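PDB 1DVP: hepatocyte growth factor-regulated tyrosine kinase substrate from Drosophila melanogaster, which is essential for endosomal membrane invagination and multivesicular body formation, and damps tyrosine kinase receptor signalling by promoting degradation of the activated receptors. Local coordinates for residues L10-P21 with N55-V65; W23-N34 with L64-C73. All coordinates share one frame; numbering follows the deposited sequence.

Contact 1 (L10-P21 with N55-V65); sequences LENATSHLRLEP and NPHSSCYSLLV
S58 and Y61, one turn apart on helix 56-65, reach across to main-chain oxygens of 10-21 and supply the polar part of this contact. S58 OG donates to T14 O at 2.7 Å, nearly in line with the carbonyl, and S58 CA adds a CA-H...O contact to the same oxygen. Y61 packs against the S15-R18 type I turn and the chain that follows it; its OH gives a weak hydrogen bond to R18 O at 2.9 Å, which sits at the ring edge and in its plane. R18 itself bends back at chi2 and chi3, so that NE and NH2 both take E20 O side-on while NH2 also reaches P21 O; this ties down the chain that runs past the phenol.

The apolar contacts run along the rest of the helix, from T14 to V65 and L64. With chi1 at 58°, T14 turns OG1 back to L10 O, 2.8 Å away, and points CG2 into helix 56-65 as a knob among S58, Y61, S62 and V65, 3.7 Å from S62 CA. V65 spreads its two methyls against helix 10-14: CG1 meets L10 CD1 at 3.8 Å and CG2 meets A13 CB. Beyond the tyrosine, P21 CB presses on L64 CD2 at 3.4 Å, a tight fit.

Nearer solvent, the N55 amide packs on H16 CB (ND2 at 3.4 Å), its plane turned 48° from the imidazole. N55 is the N-cap of its helix, OD1 accepting from S58 N and, weakly, from H57 N.

The two helix segments run at 117° to each other with axes 9.2 Å apart, placing the first helix of the VHS domain and its exit loop across the start of helix 56-72 in the all-helical superhelix.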
loop_
_atom_site.group_PDB
_atom_site.type_symbol
_atom_site.label_atom_id
_atom_site.label_comp_id
_atom_site.label_asym_id
_atom_site.label_seq_id
_atom_site.Cartn_x
_atom_site.Cartn_y
_atom_site.Cartn_z
ATOM N N LEU A 10 15.309 -6.464 -26.780
ATOM C CA LEU A 10 16.520 -5.641 -26.757
ATOM C C LEU A 10 16.458 -4.587 -27.895
ATOM O O LEU A 10 16.810 -3.416 -27.695
ATOM C CB LEU A 10 17.773 -6.516 -26.880
ATOM C CG LEU A 10 19.154 -5.874 -26.710
ATOM C CD1 LEU A 10 19.360 -5.306 -25.250
ATOM C CD2 LEU A 10 20.213 -6.924 -27.022
ATOM N N GLU A 11 16.005 -5.008 -29.076
ATOM C CA GLU A 11 15.837 -4.059 -30.182
ATOM C C GLU A 11 14.934 -2.923 -29.687
ATOM O O GLU A 11 15.278 -1.758 -29.792
ATOM C CB GLU A 11 15.158 -4.720 -31.387
ATOM C CG GLU A 11 16.024 -5.632 -32.171
ATOM C CD GLU A 11 17.077 -4.918 -32.988
ATOM O OE1 GLU A 11 17.880 -5.627 -33.642
ATOM O OE2 GLU A 11 17.116 -3.673 -32.980
ATOM N N ASN A 12 13.775 -3.288 -29.155
ATOM C CA ASN A 12 12.828 -2.310 -28.622
ATOM C C ASN A 12 13.479 -1.377 -27.609
ATOM O O ASN A 12 13.401 -0.174 -27.739
ATOM C CB ASN A 12 11.648 -2.993 -27.930
ATOM C CG ASN A 12 10.603 -3.534 -28.911
ATOM O OD1 ASN A 12 10.584 -3.173 -30.083
ATOM N ND2 ASN A 12 9.722 -4.396 -28.417
ATOM N N ALA A 13 14.116 -1.956 -26.594
ATOM C CA ALA A 13 14.769 -1.189 -25.530
ATOM C C ALA A 13 15.960 -0.295 -25.974
ATOM O O ALA A 13 16.282 0.728 -25.327
ATOM C CB ALA A 13 15.206 -2.148 -24.435
ATOM N N THR A 14 16.647 -0.670 -27.047
ATOM C CA THR A 14 17.787 0.153 -27.477
ATOM C C THR A 14 17.497 0.975 -28.741
ATOM O O THR A 14 18.402 1.574 -29.323
ATOM C CB THR A 14 19.002 -0.694 -27.777
ATOM O OG1 THR A 14 18.652 -1.647 -28.790
ATOM C CG2 THR A 14 19.494 -1.379 -26.519
ATOM N N SER A 15 16.244 0.974 -29.162
ATOM C CA SER A 15 15.802 1.719 -30.322
ATOM C C SER A 15 16.071 3.231 -30.212
ATOM O O SER A 15 15.646 3.882 -29.257
ATOM C CB SER A 15 14.299 1.482 -30.510
ATOM O OG SER A 15 13.812 2.286 -31.574
ATOM N N HIS A 16 16.755 3.798 -31.204
ATOM C CA HIS A 16 17.051 5.222 -31.164
ATOM C C HIS A 16 15.790 6.099 -31.193
ATOM O O HIS A 16 15.841 7.280 -30.847
ATOM C CB HIS A 16 17.997 5.608 -32.305
ATOM C CG HIS A 16 17.377 5.477 -33.657
ATOM N ND1 HIS A 16 17.133 4.252 -34.246
ATOM C CD2 HIS A 16 16.811 6.401 -34.464
ATOM C CE1 HIS A 16 16.433 4.430 -35.350
ATOM N NE2 HIS A 16 16.224 5.725 -35.504
ATOM N N LEU A 17 14.650 5.510 -31.549
ATOM C CA LEU A 17 13.384 6.248 -31.606
ATOM C C LEU A 17 12.750 6.576 -30.243
ATOM O O LEU A 17 11.965 7.533 -30.122
ATOM C CB LEU A 17 12.375 5.475 -32.469
ATOM C CG LEU A 17 12.856 5.239 -33.897
ATOM C CD1 LEU A 17 11.900 4.315 -34.643
ATOM C CD2 LEU A 17 12.966 6.607 -34.611
ATOM N N ARG A 18 13.080 5.786 -29.216
ATOM C CA ARG A 18 12.539 6.019 -27.887
ATOM C C ARG A 18 13.154 7.294 -27.320
ATOM O O ARG A 18 14.357 7.517 -27.451
ATOM C CB ARG A 18 12.843 4.823 -26.978
ATOM C CG ARG A 18 12.126 3.517 -27.385
ATOM C CD ARG A 18 10.655 3.554 -26.990
ATOM N NE ARG A 18 10.528 3.965 -25.590
ATOM C CZ ARG A 18 9.398 4.038 -24.908
ATOM N NH1 ARG A 18 8.239 3.723 -25.470
ATOM N NH2 ARG A 18 9.429 4.450 -23.653
ATOM N N LEU A 19 12.318 8.125 -26.696
ATOM C CA LEU A 19 12.764 9.402 -26.134
ATOM C C LEU A 19 12.997 9.280 -24.636
ATOM O O LEU A 19 13.591 10.158 -23.986
ATOM C CB LEU A 19 11.738 10.497 -26.470
ATOM C CG LEU A 19 11.791 10.834 -27.979
ATOM C CD1 LEU A 19 10.720 11.847 -28.350
ATOM C CD2 LEU A 19 13.185 11.396 -28.350
ATOM N N GLU A 20 12.573 8.147 -24.097
ATOM C CA GLU A 20 12.750 7.849 -22.693
ATOM C C GLU A 20 12.882 6.343 -22.673
ATOM O O GLU A 20 12.401 5.660 -23.595
ATOM C CB GLU A 20 11.524 8.258 -21.923
ATOM C CG GLU A 20 10.327 7.685 -22.562
ATOM C CD GLU A 20 9.442 8.747 -23.100
ATOM O OE1 GLU A 20 8.610 8.447 -24.019
ATOM O OE2 GLU A 20 9.574 9.890 -22.588
ATOM N N PRO A 21 13.515 5.795 -21.618
ATOM C CA PRO A 21 13.664 4.337 -21.578
ATOM C C PRO A 21 12.340 3.580 -21.745
ATOM O O PRO A 21 11.287 4.033 -21.347
ATOM C CB PRO A 21 14.308 4.069 -20.212
ATOM C CG PRO A 21 14.855 5.416 -19.753
ATOM C CD PRO A 21 13.853 6.404 -20.317
ATOM N N ASN A 55 24.722 4.641 -33.173
ATOM C CA ASN A 55 23.820 5.688 -32.704
ATOM C C ASN A 55 24.132 5.958 -31.238
ATOM O O ASN A 55 24.281 5.024 -30.462
ATOM C CB ASN A 55 22.368 5.255 -32.903
ATOM C CG ASN A 55 21.376 6.333 -32.501
ATOM O OD1 ASN A 55 21.126 6.569 -31.318
ATOM N ND2 ASN A 55 20.809 7.005 -33.498
ATOM N N PRO A 56 24.240 7.240 -30.846
ATOM C CA PRO A 56 24.547 7.605 -29.455
ATOM C C PRO A 56 23.447 7.220 -28.476
ATOM O O PRO A 56 23.739 6.869 -27.340
ATOM C CB PRO A 56 24.745 9.117 -29.530
ATOM C CG PRO A 56 23.714 9.519 -30.589
ATOM C CD PRO A 56 23.919 8.442 -31.648
ATOM N N HIS A 57 22.192 7.320 -28.915
ATOM C CA HIS A 57 21.040 6.968 -28.075
ATOM C C HIS A 57 20.926 5.444 -27.886
ATOM O O HIS A 57 20.782 4.976 -26.763
ATOM C CB HIS A 57 19.754 7.542 -28.668
ATOM C CG HIS A 57 19.832 9.014 -28.935
ATOM N ND1 HIS A 57 19.969 9.535 -30.205
ATOM C CD2 HIS A 57 19.875 10.071 -28.088
ATOM C CE1 HIS A 57 20.095 10.849 -30.127
ATOM N NE2 HIS A 57 20.042 11.197 -28.856
ATOM N N SER A 58 21.002 4.683 -28.977
ATOM C CA SER A 58 20.966 3.229 -28.885
ATOM C C SER A 58 22.119 2.715 -28.004
ATOM O O SER A 58 21.961 1.795 -27.167
ATOM C CB SER A 58 21.105 2.589 -30.268
ATOM O OG SER A 58 19.997 2.883 -31.093
ATOM N N SER A 59 23.296 3.293 -28.212
ATOM C CA SER A 59 24.476 2.883 -27.459
ATOM C C SER A 59 24.315 3.171 -25.970
ATOM O O SER A 59 24.650 2.343 -25.131
ATOM C CB SER A 59 25.713 3.591 -28.003
ATOM O OG SER A 59 26.817 3.423 -27.145
ATOM N N CYS A 60 23.784 4.334 -25.634
ATOM C CA CYS A 60 23.630 4.652 -24.239
ATOM C C CYS A 60 22.499 3.857 -23.601
ATOM O O CYS A 60 22.580 3.519 -22.423
ATOM C CB CYS A 60 23.386 6.147 -24.041
ATOM S SG CYS A 60 23.761 6.633 -22.349
ATOM N N TYR A 61 21.448 3.589 -24.372
ATOM C CA TYR A 61 20.328 2.808 -23.891
ATOM C C TYR A 61 20.789 1.383 -23.542
ATOM O O TYR A 61 20.369 0.842 -22.509
ATOM C CB TYR A 61 19.194 2.749 -24.939
ATOM C CG TYR A 61 18.199 3.897 -24.878
ATOM C CD1 TYR A 61 17.814 4.465 -23.656
ATOM C CD2 TYR A 61 17.617 4.388 -26.036
ATOM C CE1 TYR A 61 16.880 5.502 -23.597
ATOM C CE2 TYR A 61 16.684 5.418 -26.010
ATOM C CZ TYR A 61 16.316 5.983 -24.793
ATOM O OH TYR A 61 15.434 7.061 -24.794
ATOM N N SER A 62 21.659 0.797 -24.375
ATOM C CA SER A 62 22.141 -0.555 -24.112
ATOM C C SER A 62 22.900 -0.565 -22.783
ATOM O O SER A 62 22.912 -1.572 -22.112
ATOM C CB SER A 62 23.023 -1.113 -25.266
ATOM O OG SER A 62 24.372 -0.672 -25.201
ATOM N N LEU A 63 23.501 0.564 -22.397
ATOM C CA LEU A 63 24.194 0.656 -21.113
ATOM C C LEU A 63 23.164 0.607 -19.978
ATOM O O LEU A 63 23.433 0.064 -18.907
ATOM C CB LEU A 63 25.027 1.951 -21.018
ATOM C CG LEU A 63 26.243 1.944 -21.952
ATOM C CD1 LEU A 63 27.025 3.235 -21.843
ATOM C CD2 LEU A 63 27.143 0.750 -21.587
ATOM N N LEU A 64 21.997 1.211 -20.216
ATOM C CA LEU A 64 20.909 1.198 -19.251
ATOM C C LEU A 64 20.420 -0.266 -19.117
ATOM O O LEU A 64 20.157 -0.744 -18.010
ATOM C CB LEU A 64 19.769 2.097 -19.751
ATOM C CG LEU A 64 18.548 2.150 -18.831
ATOM C CD1 LEU A 64 18.948 2.590 -17.406
ATOM C CD2 LEU A 64 17.517 3.088 -19.412
ATOM N N VAL A 65 20.306 -0.982 -20.238
ATOM C CA VAL A 65 19.876 -2.373 -20.178
ATOM C C VAL A 65 20.880 -3.136 -19.305
ATOM O O VAL A 65 20.512 -3.934 -18.444
ATOM C CB VAL A 65 19.789 -3.007 -21.615
ATOM C CG1 VAL A 65 19.563 -4.541 -21.539
ATOM C CG2 VAL A 65 18.657 -2.339 -22.384
#

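Contact 2 (W23-N34 with L64-C73); sequences WPSILLICDEIN and LVLESIVKNC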
loop_
_atom_site.group_PDB
_atom_site.type_symbol
_atom_site.label_atom_id
_atom_site.label_comp_id
_atom_site.label_asym_id
_atom_site.label_seq_id
_atom_site.Cartn_x
_atom_site.Cartn_y
_atom_site.Cartn_z
ATOM N N TRP A 23 11.016 0.915 -20.214
ATOM C CA TRP A 23 11.067 0.080 -19.013
ATOM C C TRP A 23 10.351 -1.267 -19.157
ATOM O O TRP A 23 10.848 -2.289 -18.700
ATOM C CB TRP A 23 10.545 0.872 -17.819
ATOM C CG TRP A 23 11.577 1.875 -17.442
ATOM C CD1 TRP A 23 11.564 3.251 -17.665
ATOM C CD2 TRP A 23 12.863 1.574 -16.920
ATOM N NE1 TRP A 23 12.782 3.798 -17.320
ATOM C CE2 TRP A 23 13.594 2.796 -16.854
ATOM C CE3 TRP A 23 13.480 0.385 -16.494
ATOM C CZ2 TRP A 23 14.901 2.854 -16.386
ATOM C CZ3 TRP A 23 14.806 0.454 -16.019
ATOM C CH2 TRP A 23 15.486 1.680 -15.979
ATOM N N PRO A 24 9.182 -1.282 -19.784
ATOM C CA PRO A 24 8.478 -2.560 -19.957
ATOM C C PRO A 24 9.355 -3.617 -20.658
ATOM O O PRO A 24 9.391 -4.763 -20.220
ATOM C CB PRO A 24 7.243 -2.171 -20.794
ATOM C CG PRO A 24 6.938 -0.768 -20.264
ATOM C CD PRO A 24 8.351 -0.148 -20.228
ATOM N N SER A 25 10.072 -3.243 -21.707
ATOM C CA SER A 25 10.950 -4.201 -22.429
ATOM C C SER A 25 12.173 -4.539 -21.575
ATOM O O SER A 25 12.691 -5.655 -21.596
ATOM C CB SER A 25 11.459 -3.628 -23.779
ATOM O OG SER A 25 10.392 -3.380 -24.701
ATOM N N ILE A 26 12.661 -3.562 -20.826
ATOM C CA ILE A 26 13.821 -3.823 -19.998
ATOM C C ILE A 26 13.496 -4.830 -18.854
ATOM O O ILE A 26 14.312 -5.721 -18.531
ATOM C CB ILE A 26 14.387 -2.495 -19.428
ATOM C CG1 ILE A 26 15.021 -1.675 -20.581
ATOM C CG2 ILE A 26 15.414 -2.799 -18.364
ATOM C CD1 ILE A 26 15.412 -0.186 -20.207
ATOM N N LEU A 27 12.322 -4.664 -18.253
ATOM C CA LEU A 27 11.865 -5.528 -17.191
ATOM C C LEU A 27 11.621 -6.945 -17.785
ATOM O O LEU A 27 11.875 -7.960 -17.123
ATOM C CB LEU A 27 10.602 -4.920 -16.526
ATOM C CG LEU A 27 10.931 -3.578 -15.796
ATOM C CD1 LEU A 27 9.697 -3.006 -15.123
ATOM C CD2 LEU A 27 12.086 -3.806 -14.769
ATOM N N LEU A 28 11.125 -7.004 -19.026
ATOM C CA LEU A 28 10.926 -8.302 -19.716
ATOM C C LEU A 28 12.308 -8.999 -19.902
ATOM O O LEU A 28 12.431 -10.221 -19.707
ATOM C CB LEU A 28 10.260 -8.079 -21.089
ATOM C CG LEU A 28 8.733 -7.977 -21.162
ATOM C CD1 LEU A 28 8.282 -7.658 -22.604
ATOM C CD2 LEU A 28 8.095 -9.385 -20.725
ATOM N N ILE A 29 13.332 -8.238 -20.286
ATOM C CA ILE A 29 14.677 -8.782 -20.453
ATOM C C ILE A 29 15.153 -9.380 -19.117
ATOM O O ILE A 29 15.580 -10.519 -19.079
ATOM C CB ILE A 29 15.682 -7.698 -21.000
ATOM C CG1 ILE A 29 15.408 -7.468 -22.488
ATOM C CG2 ILE A 29 17.181 -8.165 -20.810
ATOM C CD1 ILE A 29 16.156 -6.347 -23.091
ATOM N N CYS A 30 15.011 -8.635 -18.015
ATOM C CA CYS A 30 15.426 -9.158 -16.708
ATOM C C CYS A 30 14.720 -10.467 -16.370
ATOM O O CYS A 30 15.360 -11.407 -15.937
ATOM C CB CYS A 30 15.164 -8.114 -15.626
ATOM S SG CYS A 30 16.182 -6.661 -15.887
ATOM N N ASP A 31 13.404 -10.533 -16.550
ATOM C CA ASP A 31 12.666 -11.781 -16.302
ATOM C C ASP A 31 13.162 -12.937 -17.205
ATOM O O ASP A 31 13.347 -14.076 -16.739
ATOM C CB ASP A 31 11.160 -11.560 -16.534
ATOM C CG ASP A 31 10.488 -10.822 -15.358
ATOM O OD1 ASP A 31 11.042 -10.879 -14.232
ATOM O OD2 ASP A 31 9.422 -10.219 -15.574
ATOM N N GLU A 32 13.363 -12.654 -18.507
ATOM C CA GLU A 32 13.827 -13.710 -19.429
ATOM C C GLU A 32 15.148 -14.305 -18.945
ATOM O O GLU A 32 15.342 -15.504 -19.058
ATOM C CB GLU A 32 13.968 -13.199 -20.882
ATOM C CG GLU A 32 12.649 -12.647 -21.433
ATOM C CD GLU A 32 12.695 -12.002 -22.835
ATOM O OE1 GLU A 32 13.348 -10.943 -23.050
ATOM O OE2 GLU A 32 12.017 -12.561 -23.724
ATOM N N ILE A 33 16.038 -13.496 -18.376
ATOM C CA ILE A 33 17.307 -14.029 -17.898
ATOM C C ILE A 33 17.092 -14.824 -16.605
ATOM O O ILE A 33 17.576 -15.965 -16.443
ATOM C CB ILE A 33 18.323 -12.893 -17.651
ATOM C CG1 ILE A 33 18.640 -12.193 -18.978
ATOM C CG2 ILE A 33 19.582 -13.443 -16.990
ATOM C CD1 ILE A 33 19.658 -10.989 -18.826
ATOM N N ASN A 34 16.335 -14.223 -15.699
ATOM C CA ASN A 34 16.027 -14.836 -14.413
ATOM C C ASN A 34 15.314 -16.180 -14.604
ATOM O O ASN A 34 15.583 -17.124 -13.881
ATOM C CB ASN A 34 15.173 -13.869 -13.581
ATOM C CG ASN A 34 15.984 -12.661 -13.032
ATOM O OD1 ASN A 34 15.401 -11.648 -12.677
ATOM N ND2 ASN A 34 17.307 -12.786 -12.953
ATOM N N LEU A 64 21.997 1.211 -20.216
ATOM C CA LEU A 64 20.909 1.198 -19.251
ATOM C C LEU A 64 20.420 -0.266 -19.117
ATOM O O LEU A 64 20.157 -0.744 -18.010
ATOM C CB LEU A 64 19.769 2.097 -19.751
ATOM C CG LEU A 64 18.548 2.150 -18.831
ATOM C CD1 LEU A 64 18.948 2.590 -17.406
ATOM C CD2 LEU A 64 17.517 3.088 -19.412
ATOM N N VAL A 65 20.306 -0.982 -20.238
ATOM C CA VAL A 65 19.876 -2.373 -20.178
ATOM C C VAL A 65 20.880 -3.136 -19.305
ATOM O O VAL A 65 20.512 -3.934 -18.444
ATOM C CB VAL A 65 19.789 -3.007 -21.615
ATOM C CG1 VAL A 65 19.563 -4.541 -21.539
ATOM C CG2 VAL A 65 18.657 -2.339 -22.384
ATOM N N LEU A 66 22.159 -2.873 -19.533
ATOM C CA LEU A 66 23.224 -3.518 -18.774
ATOM C C LEU A 66 23.136 -3.215 -17.274
ATOM O O LEU A 66 23.271 -4.099 -16.452
ATOM C CB LEU A 66 24.579 -3.048 -19.319
ATOM C CG LEU A 66 25.749 -4.057 -19.327
ATOM C CD1 LEU A 66 27.049 -3.226 -19.369
ATOM C CD2 LEU A 66 25.731 -5.024 -18.121
ATOM N N GLU A 67 22.908 -1.964 -16.916
ATOM C CA GLU A 67 22.785 -1.582 -15.518
ATOM C C GLU A 67 21.662 -2.390 -14.844
ATOM O O GLU A 67 21.793 -2.850 -13.706
ATOM C CB GLU A 67 22.489 -0.095 -15.433
ATOM C CG GLU A 67 22.207 0.466 -14.020
ATOM C CD GLU A 67 21.851 1.957 -14.103
ATOM O OE1 GLU A 67 21.934 2.503 -15.240
ATOM O OE2 GLU A 67 21.489 2.577 -13.075
ATOM N N SER A 68 20.565 -2.555 -15.581
ATOM C CA SER A 68 19.394 -3.268 -15.096
ATOM C C SER A 68 19.571 -4.748 -14.872
ATOM O O SER A 68 19.066 -5.262 -13.880
ATOM C CB SER A 68 18.202 -3.054 -16.043
ATOM O OG SER A 68 17.889 -1.695 -16.101
ATOM N N ILE A 69 20.244 -5.455 -15.775
ATOM C CA ILE A 69 20.388 -6.889 -15.523
ATOM C C ILE A 69 21.413 -7.151 -14.413
ATOM O O ILE A 69 21.298 -8.118 -13.667
ATOM C CB ILE A 69 20.740 -7.700 -16.831
ATOM C CG1 ILE A 69 22.108 -7.287 -17.392
ATOM C CG2 ILE A 69 19.672 -7.445 -17.899
ATOM C CD1 ILE A 69 22.619 -8.253 -18.501
ATOM N N VAL A 70 22.400 -6.264 -14.283
ATOM C CA VAL A 70 23.395 -6.433 -13.243
ATOM C C VAL A 70 22.654 -6.215 -11.957
ATOM O O VAL A 70 22.857 -6.905 -10.960
ATOM C CB VAL A 70 24.548 -5.388 -13.344
ATOM C CG1 VAL A 70 25.347 -5.324 -11.989
ATOM C CG2 VAL A 70 25.493 -5.784 -14.452
ATOM N N LYS A 71 21.778 -5.229 -11.956
ATOM C CA LYS A 71 21.038 -4.964 -10.750
ATOM C C LYS A 71 19.898 -5.970 -10.424
ATOM O O LYS A 71 19.652 -6.279 -9.241
ATOM C CB LYS A 71 20.467 -3.560 -10.808
ATOM C CG LYS A 71 19.627 -3.217 -9.630
ATOM C CD LYS A 71 19.529 -1.739 -9.484
ATOM C CE LYS A 71 18.186 -1.259 -10.002
ATOM N NZ LYS A 71 18.106 0.227 -9.834
ATOM N N ASN A 72 19.208 -6.457 -11.455
ATOM C CA ASN A 72 18.067 -7.347 -11.245
ATOM C C ASN A 72 18.251 -8.829 -11.513
ATOM O O ASN A 72 17.310 -9.591 -11.326
ATOM C CB ASN A 72 16.870 -6.888 -12.103
ATOM C CG ASN A 72 16.392 -5.523 -11.721
ATOM O OD1 ASN A 72 16.471 -5.132 -10.549
ATOM N ND2 ASN A 72 15.900 -4.782 -12.689
ATOM N N CYS A 73 19.429 -9.247 -11.961
ATOM C CA CYS A 73 19.596 -10.657 -12.288
ATOM C C CYS A 73 20.635 -11.504 -11.495
ATOM O O CYS A 73 20.882 -12.663 -11.830
ATOM C CB CYS A 73 19.810 -10.770 -13.804
ATOM S SG CYS A 73 18.381 -10.030 -14.744
#
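I33 and I29 close on I69 in the buried heart of this contact: I33 CD1 comes to 3.7 Å from I69 CG2, the two side chains crossing at about a right angle, and I29 CG2 meets the same methyl at 3.9 Å. I69 takes the less common chi1 of 64°, which leaves CG2 anti to its carbonyl carbon and facing both isoleucines. One turn back, I26 divides its branches, CG2 lying 3.5 Å from S68 OG while CD1 reaches L64 CD2 and CG1 reaches V65 CG2. C30 fits beside S68, I69 and N72, with SG 3.7 Å from N72 ND2.

Such close meshing, with CA atoms 5.6 Å apart at C30 and I69, joins the second and fourth helices of the VHS superhelix; the segments run at 43° with axes 9.6 Å apart. Helix 40-51 covers one flank through I47, which touches V65 and I69.

Toward solvent the contact ends at two partly exposed residues, L64 at one end and N34 at the other. The buried W23 brings CH2 of its six-membered ring to 3.9 Å from L64 CD1, and I26 CD1 rests over one ring face near the rim. At the far end N34 reaches over C73, whose SG lies 3.5 Å from C30 O; an alanine in place of N34 would probably uncover C73 and open a gap beside the end of helix 64-72. F173 of the second subunit packs on C30, N34 and N72, while the N72 amide oxygen accepts from D153 N.

Overall arrangement
Contacts 1 and 2 use overlapping lengths of helix 56-72, their centres about 13 Å apart, with L64 and V65 in common. At this junction L64 is held between P21 on one partner and W23 and I26 on the other, and V65 sends its methyls to both helices 5-14 and 23-34. Those helices, consecutive in the chain, also touch directly: A13 CB lies 3.9 Å from I26 CG1, and L10 CA 3.8 Å from I29 CD1. Three helices of the VHS domain thus pack round one junction. Contact 1 is partly open to solvent, whereas contact 2 is buried and borders the second subunit. Both lie away from the zinc sites of the FYVE finger.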